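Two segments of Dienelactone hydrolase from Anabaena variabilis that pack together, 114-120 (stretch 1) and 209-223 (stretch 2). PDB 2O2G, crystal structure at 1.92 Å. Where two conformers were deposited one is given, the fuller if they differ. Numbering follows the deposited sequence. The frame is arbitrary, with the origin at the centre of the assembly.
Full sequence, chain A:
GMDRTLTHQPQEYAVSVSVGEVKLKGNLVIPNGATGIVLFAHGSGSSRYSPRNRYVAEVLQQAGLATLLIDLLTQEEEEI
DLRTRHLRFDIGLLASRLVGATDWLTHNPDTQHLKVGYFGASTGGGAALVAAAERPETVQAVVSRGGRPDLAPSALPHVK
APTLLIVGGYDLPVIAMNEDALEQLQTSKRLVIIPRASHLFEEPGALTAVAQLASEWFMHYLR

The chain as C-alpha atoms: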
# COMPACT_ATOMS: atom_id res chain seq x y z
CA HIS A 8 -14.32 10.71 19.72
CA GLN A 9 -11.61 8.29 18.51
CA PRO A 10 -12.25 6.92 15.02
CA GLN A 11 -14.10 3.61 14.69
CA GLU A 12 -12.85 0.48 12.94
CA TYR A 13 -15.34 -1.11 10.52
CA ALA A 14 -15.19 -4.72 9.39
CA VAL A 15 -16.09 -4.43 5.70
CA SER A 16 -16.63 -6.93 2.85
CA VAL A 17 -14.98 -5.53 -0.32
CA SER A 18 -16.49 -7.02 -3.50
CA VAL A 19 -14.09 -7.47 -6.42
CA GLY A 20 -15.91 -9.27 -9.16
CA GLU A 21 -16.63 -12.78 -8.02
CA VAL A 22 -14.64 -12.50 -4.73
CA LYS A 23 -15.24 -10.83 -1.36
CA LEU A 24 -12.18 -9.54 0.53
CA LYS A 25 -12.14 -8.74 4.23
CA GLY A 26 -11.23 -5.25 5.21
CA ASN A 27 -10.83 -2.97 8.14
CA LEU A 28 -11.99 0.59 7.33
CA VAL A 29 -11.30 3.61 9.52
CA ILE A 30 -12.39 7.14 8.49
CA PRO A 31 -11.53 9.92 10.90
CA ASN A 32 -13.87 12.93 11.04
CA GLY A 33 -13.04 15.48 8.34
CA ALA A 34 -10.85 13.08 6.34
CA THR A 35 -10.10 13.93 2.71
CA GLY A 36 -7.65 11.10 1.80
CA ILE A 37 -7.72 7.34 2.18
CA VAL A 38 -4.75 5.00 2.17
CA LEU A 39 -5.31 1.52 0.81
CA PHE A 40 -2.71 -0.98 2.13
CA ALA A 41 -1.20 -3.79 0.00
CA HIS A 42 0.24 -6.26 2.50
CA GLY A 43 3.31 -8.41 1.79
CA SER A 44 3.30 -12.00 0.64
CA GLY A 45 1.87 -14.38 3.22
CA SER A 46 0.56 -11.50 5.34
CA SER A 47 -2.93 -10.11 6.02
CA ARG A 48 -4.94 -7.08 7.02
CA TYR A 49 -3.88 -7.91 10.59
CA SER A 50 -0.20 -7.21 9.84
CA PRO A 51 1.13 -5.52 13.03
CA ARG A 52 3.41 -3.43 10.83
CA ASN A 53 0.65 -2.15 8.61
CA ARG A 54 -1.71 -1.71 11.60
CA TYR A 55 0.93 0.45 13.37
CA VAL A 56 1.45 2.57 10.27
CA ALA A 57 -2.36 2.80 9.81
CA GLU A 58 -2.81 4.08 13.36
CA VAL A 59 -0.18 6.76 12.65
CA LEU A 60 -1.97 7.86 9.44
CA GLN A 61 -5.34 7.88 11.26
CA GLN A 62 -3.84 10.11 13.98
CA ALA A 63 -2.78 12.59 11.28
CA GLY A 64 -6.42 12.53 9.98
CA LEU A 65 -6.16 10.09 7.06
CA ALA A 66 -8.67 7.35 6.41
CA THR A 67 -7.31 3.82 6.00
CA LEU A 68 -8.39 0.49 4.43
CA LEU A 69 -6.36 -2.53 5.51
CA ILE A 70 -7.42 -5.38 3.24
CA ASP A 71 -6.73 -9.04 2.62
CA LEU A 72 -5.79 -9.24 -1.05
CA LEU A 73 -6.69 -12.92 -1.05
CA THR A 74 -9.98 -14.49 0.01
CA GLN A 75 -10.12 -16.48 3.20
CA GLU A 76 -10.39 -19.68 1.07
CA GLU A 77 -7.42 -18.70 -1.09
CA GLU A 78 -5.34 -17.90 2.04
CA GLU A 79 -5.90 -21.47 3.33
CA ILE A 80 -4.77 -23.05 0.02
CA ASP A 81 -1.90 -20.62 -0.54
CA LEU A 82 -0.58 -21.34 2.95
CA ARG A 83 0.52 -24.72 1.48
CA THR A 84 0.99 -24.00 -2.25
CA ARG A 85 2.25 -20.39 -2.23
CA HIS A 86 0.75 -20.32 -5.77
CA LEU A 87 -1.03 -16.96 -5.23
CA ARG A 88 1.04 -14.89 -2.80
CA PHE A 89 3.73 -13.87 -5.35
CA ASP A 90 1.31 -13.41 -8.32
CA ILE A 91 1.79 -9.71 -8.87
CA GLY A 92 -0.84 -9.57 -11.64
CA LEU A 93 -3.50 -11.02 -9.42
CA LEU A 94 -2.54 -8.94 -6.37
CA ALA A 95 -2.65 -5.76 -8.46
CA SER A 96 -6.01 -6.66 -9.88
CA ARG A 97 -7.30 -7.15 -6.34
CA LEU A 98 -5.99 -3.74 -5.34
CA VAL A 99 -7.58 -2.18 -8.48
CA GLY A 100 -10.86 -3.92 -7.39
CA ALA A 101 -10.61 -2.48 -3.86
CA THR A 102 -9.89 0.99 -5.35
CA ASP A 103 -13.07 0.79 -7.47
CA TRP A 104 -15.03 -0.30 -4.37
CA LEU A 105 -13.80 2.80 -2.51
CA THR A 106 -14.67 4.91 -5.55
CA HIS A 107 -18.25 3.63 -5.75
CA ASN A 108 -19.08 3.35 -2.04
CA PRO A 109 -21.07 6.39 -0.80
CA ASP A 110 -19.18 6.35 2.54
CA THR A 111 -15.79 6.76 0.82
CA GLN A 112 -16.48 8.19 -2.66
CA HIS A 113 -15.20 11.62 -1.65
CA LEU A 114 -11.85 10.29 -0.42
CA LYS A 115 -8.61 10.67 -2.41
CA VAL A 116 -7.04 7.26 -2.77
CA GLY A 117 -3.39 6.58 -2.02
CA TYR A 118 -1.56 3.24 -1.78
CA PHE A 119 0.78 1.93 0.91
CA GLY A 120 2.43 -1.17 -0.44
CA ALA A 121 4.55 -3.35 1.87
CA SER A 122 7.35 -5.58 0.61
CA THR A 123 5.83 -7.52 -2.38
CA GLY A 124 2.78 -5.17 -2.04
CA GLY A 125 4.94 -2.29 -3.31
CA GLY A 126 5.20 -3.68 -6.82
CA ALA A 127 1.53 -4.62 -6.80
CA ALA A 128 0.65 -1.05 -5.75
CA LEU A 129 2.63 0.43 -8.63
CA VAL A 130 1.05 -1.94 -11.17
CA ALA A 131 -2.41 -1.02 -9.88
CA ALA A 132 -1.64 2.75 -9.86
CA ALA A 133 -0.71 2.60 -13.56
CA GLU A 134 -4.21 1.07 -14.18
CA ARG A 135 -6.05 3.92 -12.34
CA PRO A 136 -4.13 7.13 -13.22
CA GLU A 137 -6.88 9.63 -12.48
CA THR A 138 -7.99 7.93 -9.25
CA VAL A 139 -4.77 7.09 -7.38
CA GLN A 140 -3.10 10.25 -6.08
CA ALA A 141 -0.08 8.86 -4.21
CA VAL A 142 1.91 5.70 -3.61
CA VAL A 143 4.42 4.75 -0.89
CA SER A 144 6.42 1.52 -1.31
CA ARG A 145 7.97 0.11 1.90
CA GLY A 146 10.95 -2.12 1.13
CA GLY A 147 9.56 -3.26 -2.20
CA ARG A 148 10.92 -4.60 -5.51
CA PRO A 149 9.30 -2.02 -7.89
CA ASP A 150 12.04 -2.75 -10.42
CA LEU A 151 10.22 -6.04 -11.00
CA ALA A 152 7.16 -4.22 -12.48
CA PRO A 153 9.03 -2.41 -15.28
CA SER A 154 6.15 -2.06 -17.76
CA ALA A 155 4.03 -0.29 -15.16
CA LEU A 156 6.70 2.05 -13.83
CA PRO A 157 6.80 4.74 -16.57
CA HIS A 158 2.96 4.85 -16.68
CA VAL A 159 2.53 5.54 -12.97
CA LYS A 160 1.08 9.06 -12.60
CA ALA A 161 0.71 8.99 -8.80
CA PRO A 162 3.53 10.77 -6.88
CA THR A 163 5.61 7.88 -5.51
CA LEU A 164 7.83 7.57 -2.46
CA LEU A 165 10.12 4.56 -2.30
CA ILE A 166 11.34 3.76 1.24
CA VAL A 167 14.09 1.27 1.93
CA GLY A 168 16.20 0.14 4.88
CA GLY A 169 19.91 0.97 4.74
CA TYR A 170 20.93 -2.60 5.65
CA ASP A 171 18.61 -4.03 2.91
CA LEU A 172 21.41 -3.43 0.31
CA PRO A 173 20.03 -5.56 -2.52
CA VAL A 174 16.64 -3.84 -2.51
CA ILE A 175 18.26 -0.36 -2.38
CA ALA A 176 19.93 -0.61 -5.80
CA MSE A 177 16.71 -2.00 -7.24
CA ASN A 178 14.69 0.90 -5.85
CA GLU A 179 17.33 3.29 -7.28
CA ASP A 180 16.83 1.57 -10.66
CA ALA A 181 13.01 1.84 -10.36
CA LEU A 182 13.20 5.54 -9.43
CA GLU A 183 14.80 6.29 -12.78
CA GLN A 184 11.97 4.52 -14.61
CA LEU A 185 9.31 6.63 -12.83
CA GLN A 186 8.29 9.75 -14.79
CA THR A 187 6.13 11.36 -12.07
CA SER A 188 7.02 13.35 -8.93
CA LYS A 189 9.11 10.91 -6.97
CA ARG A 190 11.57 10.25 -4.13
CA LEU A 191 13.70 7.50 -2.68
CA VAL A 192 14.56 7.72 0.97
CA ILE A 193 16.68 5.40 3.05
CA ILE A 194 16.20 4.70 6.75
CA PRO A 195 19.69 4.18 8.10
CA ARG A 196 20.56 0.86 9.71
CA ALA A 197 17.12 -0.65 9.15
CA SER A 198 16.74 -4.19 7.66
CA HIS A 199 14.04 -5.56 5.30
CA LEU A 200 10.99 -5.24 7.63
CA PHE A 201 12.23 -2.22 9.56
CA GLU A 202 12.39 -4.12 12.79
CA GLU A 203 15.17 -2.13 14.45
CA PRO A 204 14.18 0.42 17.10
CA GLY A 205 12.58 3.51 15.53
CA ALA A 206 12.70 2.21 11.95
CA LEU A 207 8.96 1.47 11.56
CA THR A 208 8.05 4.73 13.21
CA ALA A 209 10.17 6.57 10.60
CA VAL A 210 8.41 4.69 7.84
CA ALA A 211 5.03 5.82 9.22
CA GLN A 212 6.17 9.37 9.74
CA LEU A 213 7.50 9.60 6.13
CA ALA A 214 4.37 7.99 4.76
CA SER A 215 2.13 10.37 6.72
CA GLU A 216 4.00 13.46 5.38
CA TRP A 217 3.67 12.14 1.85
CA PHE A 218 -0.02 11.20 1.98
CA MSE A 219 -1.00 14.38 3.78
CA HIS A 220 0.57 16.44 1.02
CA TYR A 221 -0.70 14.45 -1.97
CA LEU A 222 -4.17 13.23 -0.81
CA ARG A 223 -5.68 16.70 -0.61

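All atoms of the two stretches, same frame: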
# COMPACT_ATOMS: atom_id res chain seq x y z
N LEU A 114 -13.23 10.37 -0.88
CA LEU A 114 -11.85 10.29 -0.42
C LEU A 114 -10.82 10.11 -1.53
O LEU A 114 -11.02 9.31 -2.45
CB LEU A 114 -11.73 9.19 0.63
CG LEU A 114 -12.57 9.39 1.91
CD1 LEU A 114 -12.65 8.08 2.68
CD2 LEU A 114 -12.02 10.52 2.80
N LYS A 115 -9.71 10.83 -1.43
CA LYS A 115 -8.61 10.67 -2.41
C LYS A 115 -7.78 9.43 -2.06
O LYS A 115 -7.16 9.33 -0.98
CB LYS A 115 -7.76 11.93 -2.55
CG LYS A 115 -8.42 13.02 -3.42
CD LYS A 115 -9.52 13.73 -2.75
CE LYS A 115 -10.32 14.61 -3.72
NZ LYS A 115 -9.45 15.47 -4.54
N VAL A 116 -7.71 8.51 -3.02
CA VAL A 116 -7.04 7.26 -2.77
C VAL A 116 -5.54 7.33 -2.95
O VAL A 116 -5.03 7.85 -3.94
CB VAL A 116 -7.58 6.11 -3.63
CG1 VAL A 116 -6.78 4.83 -3.38
CG2 VAL A 116 -9.07 5.85 -3.32
N GLY A 117 -4.84 6.77 -1.96
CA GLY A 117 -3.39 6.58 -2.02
C GLY A 117 -3.09 5.12 -1.67
O GLY A 117 -3.87 4.45 -1.01
N TYR A 118 -1.92 4.62 -2.08
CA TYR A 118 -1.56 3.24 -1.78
C TYR A 118 -0.31 3.17 -0.89
O TYR A 118 0.67 3.96 -1.06
CB TYR A 118 -1.24 2.43 -3.04
CG TYR A 118 -2.34 2.18 -4.07
CD1 TYR A 118 -3.68 2.15 -3.74
CD2 TYR A 118 -1.98 1.86 -5.36
CE1 TYR A 118 -4.63 1.88 -4.71
CE2 TYR A 118 -2.91 1.56 -6.33
CZ TYR A 118 -4.23 1.56 -6.01
OH TYR A 118 -5.11 1.27 -7.03
N PHE A 119 -0.37 2.25 0.06
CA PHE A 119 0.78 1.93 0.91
C PHE A 119 1.05 0.48 0.65
O PHE A 119 0.29 -0.37 1.12
CB PHE A 119 0.56 2.22 2.39
CG PHE A 119 1.79 1.93 3.24
CD1 PHE A 119 2.07 0.63 3.67
CD2 PHE A 119 2.67 2.93 3.59
CE1 PHE A 119 3.23 0.36 4.46
CE2 PHE A 119 3.85 2.66 4.34
CZ PHE A 119 4.13 1.40 4.77
N GLY A 120 2.12 0.18 -0.09
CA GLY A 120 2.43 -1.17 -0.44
C GLY A 120 3.63 -1.66 0.34
O GLY A 120 4.66 -1.01 0.28
N ALA A 209 9.70 5.72 11.68
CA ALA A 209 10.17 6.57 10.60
C ALA A 209 9.41 6.29 9.31
O ALA A 209 9.08 7.19 8.57
CB ALA A 209 11.68 6.39 10.37
N VAL A 210 9.19 5.03 9.01
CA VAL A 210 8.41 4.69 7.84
C VAL A 210 7.03 5.35 7.91
O VAL A 210 6.57 5.96 6.94
CB VAL A 210 8.27 3.17 7.65
CG1 VAL A 210 7.25 2.85 6.56
CG2 VAL A 210 9.61 2.59 7.32
N ALA A 211 6.36 5.23 9.05
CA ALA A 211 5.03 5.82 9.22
C ALA A 211 5.05 7.34 9.14
O ALA A 211 4.13 7.97 8.54
CB ALA A 211 4.49 5.42 10.51
N GLN A 212 6.07 7.94 9.75
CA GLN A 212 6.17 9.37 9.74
C GLN A 212 6.35 9.86 8.27
O GLN A 212 5.69 10.79 7.83
CB GLN A 212 7.30 9.88 10.65
CG GLN A 212 7.09 9.72 12.20
CD GLN A 212 8.38 10.04 13.00
OE1 GLN A 212 9.48 9.57 12.66
NE2 GLN A 212 8.24 10.80 14.09
N LEU A 213 7.26 9.25 7.54
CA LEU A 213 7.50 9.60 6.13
C LEU A 213 6.29 9.39 5.26
O LEU A 213 6.02 10.20 4.37
CB LEU A 213 8.68 8.76 5.58
CG LEU A 213 10.02 9.11 6.24
CD1 LEU A 213 11.02 7.96 6.15
CD2 LEU A 213 10.57 10.38 5.62
N ALA A 214 5.58 8.29 5.50
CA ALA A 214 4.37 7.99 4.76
C ALA A 214 3.29 9.03 5.08
O ALA A 214 2.66 9.56 4.17
CB ALA A 214 3.88 6.54 5.06
N SER A 215 3.08 9.35 6.35
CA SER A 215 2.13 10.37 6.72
C SER A 215 2.40 11.71 6.02
O SER A 215 1.48 12.29 5.43
CB SER A 215 2.13 10.59 8.22
OG SER A 215 1.15 11.53 8.56
N GLU A 216 3.63 12.20 6.07
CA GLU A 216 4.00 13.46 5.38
C GLU A 216 3.64 13.43 3.90
O GLU A 216 3.10 14.39 3.34
CB GLU A 216 5.52 13.74 5.51
CG GLU A 216 5.82 14.24 6.90
CD GLU A 216 7.28 14.28 7.23
OE1 GLU A 216 8.07 13.53 6.61
OE2 GLU A 216 7.63 15.06 8.15
N TRP A 217 3.94 12.30 3.27
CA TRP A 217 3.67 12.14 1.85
C TRP A 217 2.19 12.15 1.53
O TRP A 217 1.75 12.90 0.63
CB TRP A 217 4.30 10.85 1.33
CG TRP A 217 4.41 10.72 -0.16
CD1 TRP A 217 3.59 10.00 -0.98
CD2 TRP A 217 5.44 11.25 -1.00
NE1 TRP A 217 4.01 10.09 -2.26
CE2 TRP A 217 5.16 10.84 -2.32
CE3 TRP A 217 6.58 12.04 -0.77
CZ2 TRP A 217 5.96 11.19 -3.41
CZ3 TRP A 217 7.38 12.39 -1.84
CH2 TRP A 217 7.07 11.94 -3.16
N PHE A 218 1.43 11.32 2.23
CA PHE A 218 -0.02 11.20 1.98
C PHE A 218 -0.75 12.49 2.33
O PHE A 218 -1.68 12.91 1.63
CB PHE A 218 -0.60 10.01 2.76
CG PHE A 218 -0.16 8.67 2.23
CD1 PHE A 218 -0.26 8.36 0.89
CD2 PHE A 218 0.32 7.69 3.08
CE1 PHE A 218 0.08 7.13 0.42
CE2 PHE A 218 0.66 6.43 2.60
CZ PHE A 218 0.57 6.17 1.29
N MSE A 219 -0.34 13.14 3.42
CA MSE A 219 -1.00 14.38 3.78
C MSE A 219 -0.83 15.43 2.69
O MSE A 219 -1.77 16.17 2.36
CB MSE A 219 -0.50 14.87 5.14
CG MSE A 219 -0.99 13.97 6.25
SE MSE A 219 -2.87 14.26 6.55
CE MSE A 219 -2.61 16.01 7.14
N HIS A 220 0.34 15.47 2.09
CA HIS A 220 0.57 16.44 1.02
C HIS A 220 -0.19 16.13 -0.26
O HIS A 220 -0.81 17.02 -0.84
CB HIS A 220 2.04 16.55 0.67
CG HIS A 220 2.32 17.52 -0.43
ND1 HIS A 220 2.16 18.89 -0.28
CD2 HIS A 220 2.72 17.34 -1.71
CE1 HIS A 220 2.46 19.49 -1.41
NE2 HIS A 220 2.81 18.58 -2.30
N TYR A 221 -0.11 14.87 -0.70
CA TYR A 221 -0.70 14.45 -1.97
C TYR A 221 -2.16 14.01 -1.96
O TYR A 221 -2.75 13.98 -3.02
CB TYR A 221 0.18 13.38 -2.66
CG TYR A 221 1.48 13.92 -3.18
CD1 TYR A 221 1.50 14.75 -4.28
CD2 TYR A 221 2.69 13.57 -2.59
CE1 TYR A 221 2.66 15.26 -4.76
CE2 TYR A 221 3.87 14.08 -3.07
CZ TYR A 221 3.86 14.93 -4.17
OH TYR A 221 5.02 15.46 -4.68
N LEU A 222 -2.76 13.68 -0.82
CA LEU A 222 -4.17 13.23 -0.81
C LEU A 222 -5.13 14.32 -0.35
O LEU A 222 -6.03 14.10 0.49
CB LEU A 222 -4.33 11.98 0.06
CG LEU A 222 -3.54 10.77 -0.38
CD1 LEU A 222 -3.87 9.58 0.50
CD2 LEU A 222 -3.82 10.45 -1.86
N ARG A 223 -4.89 15.51 -0.89
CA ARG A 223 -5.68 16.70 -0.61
C ARG A 223 -6.70 16.85 -1.73
O ARG A 223 -6.56 16.32 -2.85
CB ARG A 223 -4.79 17.93 -0.54
CG ARG A 223 -3.92 18.02 0.70
CD ARG A 223 -2.94 19.18 0.67
OXT ARG A 223 -7.70 17.52 -1.50

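Polar chemistry plays a small part here and sits at one end. K115 NZ donates a weak hydrogen bond to R223 O at 3.5 Å. The other carboxylate oxygen of the chain terminus lies farther off, with K115 NZ to R223 OXT at 4.1 Å. These opposite charges are near each other but short of a salt bridge, and the lysine remains partly exposed.

The rest is packing of a helix against a strand running nearly antiparallel to it, at 156°, with axes 9.7 Å apart at closest approach. Strand alternation sets the pattern: K115 and F119 point their CA-to-CB bonds toward the helix, V116 and Y118 point away. G117 falls on the helix-facing side. An ideal CB on G117 would sit 2.8 Å from L222 CD1, a clash, and 3.1 Å from F218 CE1. L222, just past the helix, starts sideways but brings its end close, placing L222 CD2 3.5 Å from V116 O.

F218 brings its ring edge to the strand backbone, with F218 CZ 3.2 Å from Y118 O. F119, at chi1 t, reaches along the helix: F119 CZ lies 3.9 Å from V210 CG1 and F119 CE2 3.9 Å from A214 CB, both at the ring edge. The small A214 lies one helical turn from V210 and from F218, so successive turns meet one aromatic ring.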